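Local coordinates for coat protein (Leviviridae sp., PDB 6YFR) that builds the shell of a single-stranded RNA bacteriophage, forming interlocked dimers that assemble into virus-like particles, at the interface of chains A and B. Numbering follows the deposited sequence. Chains: chain A/B, coat protein.

Contact 1: the interface of chains A and B. Residues chain A 85, 87, 89-90, 93; chain B 58-59, 61-62.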
loop_
_atom_site.group_PDB
_atom_site.type_symbol
_atom_site.label_atom_id
_atom_site.label_comp_id
_atom_site.label_asym_id
_atom_site.label_seq_id
_atom_site.Cartn_x
_atom_site.Cartn_y
_atom_site.Cartn_z
ATOM N N SER A 85 24.084 66.362 15.553
ATOM C CA SER A 85 25.271 66.782 14.824
ATOM C C SER A 85 26.166 67.627 15.718
ATOM O O SER A 85 25.687 68.505 16.442
ATOM C CB SER A 85 24.894 67.571 13.569
ATOM O OG SER A 85 26.053 67.965 12.857
ATOM N N ASN A 87 28.493 69.511 14.353
ATOM C CA ASN A 87 28.865 70.668 13.548
ATOM C C ASN A 87 28.070 71.885 14.008
ATOM O O ASN A 87 26.835 71.864 14.015
ATOM C CB ASN A 87 28.615 70.379 12.069
ATOM C CG ASN A 87 29.223 71.427 11.150
ATOM O OD1 ASN A 87 29.355 72.596 11.514
ATOM N ND2 ASN A 87 29.592 71.007 9.943
ATOM N N ASP A 89 27.793 74.639 12.468
ATOM C CA ASP A 89 27.194 75.348 11.344
ATOM C C ASP A 89 25.733 74.982 11.123
ATOM O O ASP A 89 25.081 75.620 10.291
ATOM C CB ASP A 89 27.962 75.062 10.050
ATOM C CG ASP A 89 29.400 75.522 10.108
ATOM O OD1 ASP A 89 29.713 76.379 10.952
ATOM O OD2 ASP A 89 30.219 75.030 9.303
ATOM N N VAL A 90 25.213 73.978 11.836
ATOM C CA VAL A 90 23.904 73.423 11.504
ATOM C C VAL A 90 22.815 74.486 11.610
ATOM O O VAL A 90 21.936 74.575 10.748
ATOM C CB VAL A 90 23.600 72.202 12.391
ATOM C CG1 VAL A 90 22.143 71.789 12.253
ATOM C CG2 VAL A 90 24.507 71.043 12.010
ATOM N N ARG A 93 23.124 77.146 8.814
ATOM C CA ARG A 93 22.853 76.548 7.514
ATOM C C ARG A 93 21.389 76.159 7.357
ATOM O O ARG A 93 20.853 76.262 6.253
ATOM C CB ARG A 93 23.764 75.341 7.286
ATOM C CG ARG A 93 25.252 75.689 7.152
ATOM C CD ARG A 93 25.532 76.692 6.030
ATOM N NE ARG A 93 25.412 78.082 6.467
ATOM C CZ ARG A 93 26.387 78.767 7.055
ATOM N NH1 ARG A 93 27.563 78.192 7.278
ATOM N NH2 ARG A 93 26.185 80.025 7.422
ATOM N N ILE B 58 26.002 68.531 4.697
ATOM C CA ILE B 58 26.857 69.139 5.711
ATOM C C ILE B 58 27.578 68.033 6.476
ATOM O O ILE B 58 26.965 67.008 6.816
ATOM C CB ILE B 58 26.033 70.052 6.639
ATOM C CG1 ILE B 58 26.926 70.809 7.621
ATOM C CG2 ILE B 58 24.956 69.262 7.380
ATOM C CD1 ILE B 58 26.178 71.854 8.426
ATOM N N PRO B 59 28.877 68.174 6.736
ATOM C CA PRO B 59 29.595 67.129 7.472
ATOM C C PRO B 59 29.162 67.073 8.927
ATOM O O PRO B 59 28.813 68.086 9.538
ATOM C CB PRO B 59 31.065 67.546 7.343
ATOM C CG PRO B 59 31.020 69.017 7.067
ATOM C CD PRO B 59 29.780 69.235 6.255
ATOM N N THR B 61 30.862 66.642 11.517
ATOM C CA THR B 61 31.804 67.276 12.424
ATOM C C THR B 61 32.318 68.575 11.818
ATOM O O THR B 61 32.192 68.819 10.613
ATOM C CB THR B 61 32.981 66.346 12.742
ATOM O OG1 THR B 61 33.617 65.946 11.522
ATOM C CG2 THR B 61 32.498 65.109 13.486
ATOM N N ASN B 62 32.903 69.415 12.674
ATOM C CA ASN B 62 33.406 70.705 12.213
ATOM C C ASN B 62 34.655 70.552 11.357
ATOM O O ASN B 62 34.875 71.351 10.439
ATOM C CB ASN B 62 33.687 71.613 13.408
ATOM C CG ASN B 62 32.419 72.113 14.070
ATOM O OD1 ASN B 62 31.542 72.675 13.413
ATOM N ND2 ASN B 62 32.311 71.903 15.378
#

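Contact 2: the interface of chains A and B. Residues chain A 5, 20, 35, 37, 52; chain B 104, 107-108.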
loop_
_atom_site.group_PDB
_atom_site.type_symbol
_atom_site.label_atom_id
_atom_site.label_comp_id
_atom_site.label_asym_id
_atom_site.label_seq_id
_atom_site.Cartn_x
_atom_site.Cartn_y
_atom_site.Cartn_z
ATOM N N VAL A 5 -7.089 83.216 9.126
ATOM C CA VAL A 5 -7.115 82.015 9.949
ATOM C C VAL A 5 -7.310 82.383 11.413
ATOM O O VAL A 5 -6.935 83.471 11.861
ATOM C CB VAL A 5 -5.828 81.174 9.785
ATOM C CG1 VAL A 5 -5.704 80.652 8.363
ATOM C CG2 VAL A 5 -4.606 82.001 10.157
ATOM N N TRP A 20 -4.890 75.632 12.518
ATOM C CA TRP A 20 -5.669 76.839 12.296
ATOM C C TRP A 20 -6.762 76.542 11.280
ATOM O O TRP A 20 -6.542 75.793 10.319
ATOM C CB TRP A 20 -4.800 77.979 11.760
ATOM C CG TRP A 20 -3.698 78.417 12.661
ATOM C CD1 TRP A 20 -3.673 79.543 13.431
ATOM C CD2 TRP A 20 -2.447 77.754 12.877
ATOM N NE1 TRP A 20 -2.487 79.620 14.119
ATOM C CE2 TRP A 20 -1.716 78.534 13.796
ATOM C CE3 TRP A 20 -1.877 76.576 12.389
ATOM C CZ2 TRP A 20 -0.447 78.173 14.235
ATOM C CZ3 TRP A 20 -0.612 76.221 12.828
ATOM C CH2 TRP A 20 0.088 77.017 13.740
ATOM N N VAL A 35 -4.867 74.774 8.159
ATOM C CA VAL A 35 -3.410 74.853 8.152
ATOM C C VAL A 35 -2.904 74.110 9.382
ATOM O O VAL A 35 -3.333 74.395 10.503
ATOM C CB VAL A 35 -2.910 76.308 8.152
ATOM C CG1 VAL A 35 -1.399 76.342 7.979
ATOM C CG2 VAL A 35 -3.595 77.113 7.060
ATOM N N GLN A 37 0.511 72.771 11.491
ATOM C CA GLN A 37 1.942 72.730 11.762
ATOM C C GLN A 37 2.256 71.502 12.605
ATOM O O GLN A 37 1.591 71.245 13.613
ATOM C CB GLN A 37 2.426 73.990 12.482
ATOM C CG GLN A 37 3.914 73.942 12.801
ATOM C CD GLN A 37 4.386 75.099 13.661
ATOM O OE1 GLN A 37 3.623 76.016 13.974
ATOM N NE2 GLN A 37 5.658 75.060 14.051
ATOM N N ILE A 52 4.589 72.269 7.615
ATOM C CA ILE A 52 3.395 73.093 7.465
ATOM C C ILE A 52 2.583 72.523 6.311
ATOM O O ILE A 52 3.136 72.211 5.250
ATOM C CB ILE A 52 3.730 74.576 7.209
ATOM C CG1 ILE A 52 4.637 75.138 8.303
ATOM C CG2 ILE A 52 2.453 75.403 7.119
ATOM C CD1 ILE A 52 3.897 75.554 9.548
ATOM N N PHE B 104 2.664 81.748 6.493
ATOM C CA PHE B 104 2.926 80.909 7.656
ATOM C C PHE B 104 4.414 80.662 7.846
ATOM O O PHE B 104 4.879 80.557 8.987
ATOM C CB PHE B 104 2.171 79.587 7.536
ATOM C CG PHE B 104 0.894 79.564 8.314
ATOM C CD1 PHE B 104 0.846 78.994 9.573
ATOM C CD2 PHE B 104 -0.257 80.140 7.800
ATOM C CE1 PHE B 104 -0.332 78.983 10.301
ATOM C CE2 PHE B 104 -1.437 80.131 8.523
ATOM C CZ PHE B 104 -1.474 79.554 9.774
ATOM N N LYS B 107 5.246 83.678 9.662
ATOM C CA LYS B 107 4.596 83.768 10.964
ATOM C C LYS B 107 5.231 82.831 11.983
ATOM O O LYS B 107 5.373 83.188 13.159
ATOM C CB LYS B 107 3.112 83.450 10.788
ATOM C CG LYS B 107 2.306 83.299 12.057
ATOM C CD LYS B 107 0.903 82.797 11.720
ATOM C CE LYS B 107 -0.032 82.894 12.913
ATOM N NZ LYS B 107 -1.392 82.373 12.620
ATOM N N ARG B 108 5.626 81.635 11.554
ATOM C CA ARG B 108 6.114 80.597 12.452
ATOM C C ARG B 108 7.594 80.292 12.241
ATOM O O ARG B 108 8.026 79.157 12.444
ATOM C CB ARG B 108 5.290 79.323 12.273
ATOM C CG ARG B 108 3.787 79.531 12.342
ATOM C CD ARG B 108 3.369 79.922 13.745
ATOM N NE ARG B 108 3.825 78.944 14.726
ATOM C CZ ARG B 108 3.985 79.208 16.019
ATOM N NH1 ARG B 108 3.731 80.425 16.485
ATOM N NH2 ARG B 108 4.405 78.259 16.846
#

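Contact 1: the interface of chains A and B
The carboxamide of A:Asn87 reaches across to the main chain of B:Pro59, its ND2 donating a hydrogen bond of 3.1 Å to the proline carbonyl O. This is one end of the two-fold dimer interface, where the turn before helix 90-107 of one subunit meets the end of the partner's strand 47-59. The bond is nearly straight, 165° at the hydrogen, and the acceptor lies close to the plane of the amide, where an N-H of this group points. CG stands anti to the backbone N (chi1 -169°), which sets the amide between its own turn and the end of the B strand. Asparagine suits the place because the other end of the same short group works at home: OD1 accepts from the backbone N of A:Asp89 at 2.7 Å, closing an Asx turn just before the helix. That bond limits rotation of the amide and presents ND2 to the partner. A second-shell residue, A:Ser85, supports the turn, since its hydroxyl OG accepts from the backbone N of A:Asn87 at 3.3 Å.

OD1 of B:Asn62 comes over the face of the A:Asn87 amide, near its OD1, with the two amide planes turned 74° apart. As two acceptors, this pair is doubtful as modelled. Exchanging O and N in the amide of B:Asn62, which is hard to exclude at this resolution, would offer a donor instead.

Beside this polar group, B:Ile58 supplies the apolar part of the contact, its chain extended toward the beginning of the A helix. The slim branch of isoleucine can pass alongside the amide, with CG1 3.5 Å from ND2 of A:Asn87. At its end, CD1 meets carbons of the turn and the first turn of the helix: CB of A:Asp89 and CG2 of A:Val90, each at 4.0 Å, and the aliphatic CG of A:Arg93 at 4.1 Å.

Contact 2: the interface of chains A and B
B:Phe104, near the end of helix 90-107, pushes its ring into an apolar pocket on the sheet of chain A. The ring meets A:Trp20 edge to face: CE1 points down on the indole from 3.4 Å above its plane, with the two planes 76° apart. A broad indole suits this place because it offers a flat surface to the rim of the phenyl group. A:Val35 closes one face of the phenylalanine, its CG1 methyl lying 3.6 Å from the ring centroid in a CH-pi contact, and CG2 of A:Val5 touches the far rim at CZ. The aliphatic CD of B:Lys107 lies over the opposite face, toward the rim. The extended lysine chain runs antiparallel past A:Trp20 and brings NZ near the indole NE1; as both nitrogens are normally donors, this is proximity and not a hydrogen bond.

Just beyond the helix, B:Arg108 adds a polar clasp. Its chain bends at chi2 and chi3, and NE of B:Arg108 gives a 3.0 Å hydrogen bond to the side-chain carbonyl OE1 of A:Gln37. The glutamine stretches out to meet it, CG anti to the backbone N (chi1 179°), and its amide crosses the guanidinium plane at 58°. Aromatic packing and this clasp together fasten the end of one subunit's helix to the partner's sheet, stabilising the coat protein dimer.

Contact 1 and contact 2 lie about 28 Å apart within one two-fold symmetric dimer interface and share no residue positions, yet both draw on helix 90-107 and strand 47-59. In contact 1 the start of the A helix and the turn before it meet the end of the B strand; in contact 2 the last part of the B helix rests on the A sheet. Symmetry repeats each with the chains exchanged, which secures both helices near each end. Such reciprocal crossing is typical of RNA phage coat proteins and should make the dimer a firm building unit for the particle.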